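Local coordinates for protein citrate synthase (Metallosphaera sedula, PDB 6ABX) that probably catalyses the condensation of acetyl-CoA with oxaloacetate and water to give citrate and free CoA in the tricarboxylic acid cycle, at residues E45-L50 with D62-R67. Sequence-based numbering, arbitrary orientation.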
ATOM      1  N   GLU A  45      -7.068  25.457   7.917  1.00 10.63           N
ATOM      2  CA  GLU A  45      -6.309  25.775   9.112  1.00 12.18           C
ATOM      3  C   GLU A  45      -5.851  24.479   9.811  1.00 11.76           C
ATOM      4  O   GLU A  45      -4.732  24.386  10.341  1.00 11.33           O
ATOM      5  CB  GLU A  45      -7.156  26.608  10.070  1.00 12.18           C
ATOM      6  CG  GLU A  45      -6.426  26.998  11.291  1.00 13.65           C
ATOM      7  CD  GLU A  45      -7.196  27.920  12.220  1.00 14.60           C
ATOM      8  OE1 GLU A  45      -7.982  27.398  13.060  1.00 14.53           O
ATOM      9  OE2 GLU A  45      -7.032  29.145  12.067  1.00 15.60           O
ATOM     10  N   VAL A  46      -6.737  23.470   9.884  1.00 10.82           N
ATOM     11  CA  VAL A  46      -6.321  22.204  10.523  1.00 11.25           C
ATOM     12  C   VAL A  46      -5.295  21.446   9.677  1.00 11.12           C
ATOM     13  O   VAL A  46      -4.416  20.803  10.283  1.00 10.84           O
ATOM     14  CB  VAL A  46      -7.537  21.323  10.906  1.00 11.17           C
ATOM     15  CG1 VAL A  46      -7.076  20.050  11.591  1.00 12.10           C
ATOM     16  CG2 VAL A  46      -8.487  22.063  11.819  1.00 12.18           C
ATOM     17  N   ALA A  47      -5.394  21.464   8.344  1.00 11.14           N
ATOM     18  CA  ALA A  47      -4.373  20.841   7.481  1.00 10.93           C
ATOM     19  C   ALA A  47      -3.018  21.523   7.738  1.00 10.39           C
ATOM     20  O   ALA A  47      -1.998  20.841   7.925  1.00 11.30           O
ATOM     21  CB  ALA A  47      -4.740  20.938   6.032  1.00 11.42           C
ATOM     22  N   TYR A  48      -3.030  22.856   7.882  1.00 10.01           N
ATOM     23  CA  TYR A  48      -1.799  23.585   8.224  1.00 10.59           C
ATOM     24  C   TYR A  48      -1.256  23.073   9.555  1.00 11.37           C
ATOM     25  O   TYR A  48      -0.017  22.865   9.690  1.00 11.91           O
ATOM     26  CB  TYR A  48      -2.063  25.091   8.300  1.00 11.12           C
ATOM     27  CG  TYR A  48      -0.816  25.954   8.430  1.00 11.08           C
ATOM     28  CD1 TYR A  48      -0.128  26.031   9.628  1.00 12.63           C
ATOM     29  CD2 TYR A  48      -0.315  26.619   7.335  1.00 12.59           C
ATOM     30  CE1 TYR A  48       1.030  26.774   9.746  1.00 12.94           C
ATOM     31  CE2 TYR A  48       0.804  27.424   7.446  1.00 14.20           C
ATOM     32  CZ  TYR A  48       1.513  27.441   8.640  1.00 13.68           C
ATOM     33  OH  TYR A  48       2.671  28.179   8.695  1.00 15.93           O
ATOM     34  N   LEU A  49      -2.131  23.019  10.550  1.00 10.79           N
ATOM     35  CA  LEU A  49      -1.729  22.583  11.909  1.00 12.71           C
ATOM     36  C   LEU A  49      -1.100  21.196  11.859  1.00 13.61           C
ATOM     37  O   LEU A  49       0.001  20.956  12.448  1.00 12.23           O
ATOM     38  CB  LEU A  49      -2.940  22.597  12.819  1.00 13.87           C
ATOM     39  CG  LEU A  49      -2.735  22.051  14.221  1.00 14.60           C
ATOM     40  CD1 LEU A  49      -1.737  22.910  15.000  1.00 14.77           C
ATOM     41  CD2 LEU A  49      -4.054  21.996  14.915  1.00 15.19           C
ATOM     42  N   LEU A  50      -1.766  20.272  11.151  1.00 12.43           N
ATOM     43  CA  LEU A  50      -1.276  18.900  11.161  1.00 12.36           C
ATOM     44  C   LEU A  50       0.090  18.804  10.473  1.00 12.53           C
ATOM     45  O   LEU A  50       1.014  18.117  10.982  1.00 12.49           O
ATOM     46  CB  LEU A  50      -2.331  17.985  10.503  1.00 12.89           C
ATOM     47  CG  LEU A  50      -3.516  17.680  11.394  1.00 13.01           C
ATOM     48  CD1 LEU A  50      -4.650  17.000  10.628  1.00 12.29           C
ATOM     49  CD2 LEU A  50      -3.115  16.822  12.598  1.00 14.51           C
ATOM     50  N   ASP A  62      -3.544  32.594   4.629  1.00 16.65           N
ATOM     51  CA  ASP A  62      -3.902  33.155   3.317  1.00 21.00           C
ATOM     52  C   ASP A  62      -3.016  32.568   2.204  1.00 17.79           C
ATOM     53  O   ASP A  62      -3.498  32.154   1.171  1.00 18.92           O
ATOM     54  CB  ASP A  62      -3.750  34.676   3.296  1.00 24.15           C
ATOM     55  CG  ASP A  62      -4.356  35.254   2.029  1.00 29.05           C
ATOM     56  OD1 ASP A  62      -5.587  35.025   1.806  1.00 32.44           O
ATOM     57  OD2 ASP A  62      -3.596  35.852   1.244  1.00 33.70           O
ATOM     58  N   ASP A  63      -1.700  32.530   2.425  1.00 16.36           N
ATOM     59  CA  ASP A  63      -0.779  31.954   1.457  1.00 17.85           C
ATOM     60  C   ASP A  63      -1.093  30.466   1.222  1.00 17.88           C
ATOM     61  O   ASP A  63      -1.028  29.980   0.123  1.00 17.95           O
ATOM     62  CB  ASP A  63       0.686  32.101   1.891  1.00 20.60           C
ATOM     63  CG  ASP A  63       1.159  33.539   1.813  1.00 22.44           C
ATOM     64  OD1 ASP A  63       0.371  34.381   1.334  1.00 22.38           O
ATOM     65  OD2 ASP A  63       2.300  33.786   2.233  1.00 24.72           O
ATOM     66  N   PHE A  64      -1.354  29.725   2.307  1.00 15.66           N
ATOM     67  CA  PHE A  64      -1.532  28.276   2.288  1.00 15.25           C
ATOM     68  C   PHE A  64      -2.841  27.935   1.588  1.00 14.22           C
ATOM     69  O   PHE A  64      -2.856  26.961   0.773  1.00 14.89           O
ATOM     70  CB  PHE A  64      -1.551  27.739   3.716  1.00 14.30           C
ATOM     71  CG  PHE A  64      -1.747  26.256   3.848  1.00 13.65           C
ATOM     72  CD1 PHE A  64      -0.776  25.345   3.416  1.00 16.34           C
ATOM     73  CD2 PHE A  64      -2.913  25.775   4.395  1.00 13.89           C
ATOM     74  CE1 PHE A  64      -0.959  23.983   3.606  1.00 15.77           C
ATOM     75  CE2 PHE A  64      -3.111  24.415   4.545  1.00 14.47           C
ATOM     76  CZ  PHE A  64      -2.129  23.524   4.160  1.00 16.43           C
ATOM     77  N   LYS A  65      -3.890  28.710   1.878  1.00 15.64           N
ATOM     78  CA  LYS A  65      -5.232  28.526   1.198  1.00 15.73           C
ATOM     79  C   LYS A  65      -5.056  28.684  -0.315  1.00 16.77           C
ATOM     80  O   LYS A  65      -5.542  27.898  -1.089  1.00 16.26           O
ATOM     81  CB  LYS A  65      -6.270  29.540   1.684  1.00 17.30           C
ATOM     82  CG  LYS A  65      -6.862  29.212   3.039  1.00 20.51           C
ATOM     83  CD  LYS A  65      -7.569  30.419   3.635  1.00 23.86           C
ATOM     84  CE  LYS A  65      -8.797  30.873   2.889  1.00 28.91           C
ATOM     85  NZ  LYS A  65      -9.306  32.125   3.497  1.00 32.29           N
ATOM     86  N   SER A  66      -4.245  29.666  -0.718  1.00 15.97           N
ATOM     87  CA  SER A  66      -3.942  29.906  -2.140  1.00 16.03           C
ATOM     88  C   SER A  66      -3.172  28.754  -2.759  1.00 15.22           C
ATOM     89  O   SER A  66      -3.470  28.343  -3.847  1.00 16.60           O
ATOM     90  CB  SER A  66      -3.201  31.199  -2.342  1.00 18.20           C
ATOM     91  OG  SER A  66      -4.061  32.266  -2.049  1.00 24.28           O
ATOM     92  N   ARG A  67      -2.192  28.228  -2.038  1.00 14.30           N
ATOM     93  CA  ARG A  67      -1.401  27.178  -2.513  1.00 15.99           C
ATOM     94  C   ARG A  67      -2.238  25.940  -2.780  1.00 16.36           C
ATOM     95  O   ARG A  67      -2.060  25.317  -3.824  1.00 17.96           O
ATOM     96  CB  ARG A  67      -0.283  26.853  -1.542  1.00 18.90           C
ATOM     97  CG  ARG A  67       0.650  25.793  -2.094  1.00 22.39           C
ATOM     98  CD  ARG A  67       1.814  25.519  -1.192  1.00 27.70           C
ATOM     99  NE  ARG A  67       2.703  24.561  -1.842  1.00 29.16           N
ATOM    100  CZ  ARG A  67       3.758  24.026  -1.260  1.00 32.52           C
ATOM    101  NH1 ARG A  67       4.046  24.343  -0.001  1.00 30.17           N
ATOM    102  NH2 ARG A  67       4.509  23.182  -1.953  1.00 29.38           N
TER
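F64 of helix 58-69 reaches across to helix 43-52 and meets Y48 in an edge-to-face (T-shaped) aromatic pair, with Y48 supplying the edge and F64 the face. The ring planes stand at 87° and their centroids lie 5.4 Å apart. The ring atom that leads the tyrosine's approach is CD2, set above the F64 face and displaced toward the rim, 3.8 Å from F64 CG; the CB of F64 lies in the plane of the Y48 ring. With its CG anti to the backbone N (chi1 179°), F64 sends its far end right up to the other helix, where CE2 comes within 3.7 Å of Y48 N. The methyl group of A47 closes the edge of the same ring, its CB 4.1 Å from both F64 CE2 and CZ. Trimming F64 to an alanine is likely to open a gap beside A47 and leave the Y48 edge without its aromatic face. W51 and I117, the latter on helix 112-134, also pack on F64; all three touching residues are buried. The loose side is the remaining surface of helix 58-69: D62, D63 and S66 are exposed and do not touch segment 45-50, while R67, also exposed, packs instead on Y52 and I117. Y48 keeps its polar end apart from F64, its OH making a weak hydrogen bond to K54. The pair of helices, joined by a short connection in this mostly helical citrate synthase fold, is thus held here by apolar and aromatic contact, with Y48 OH and the E45 carboxylate bonded to other partners.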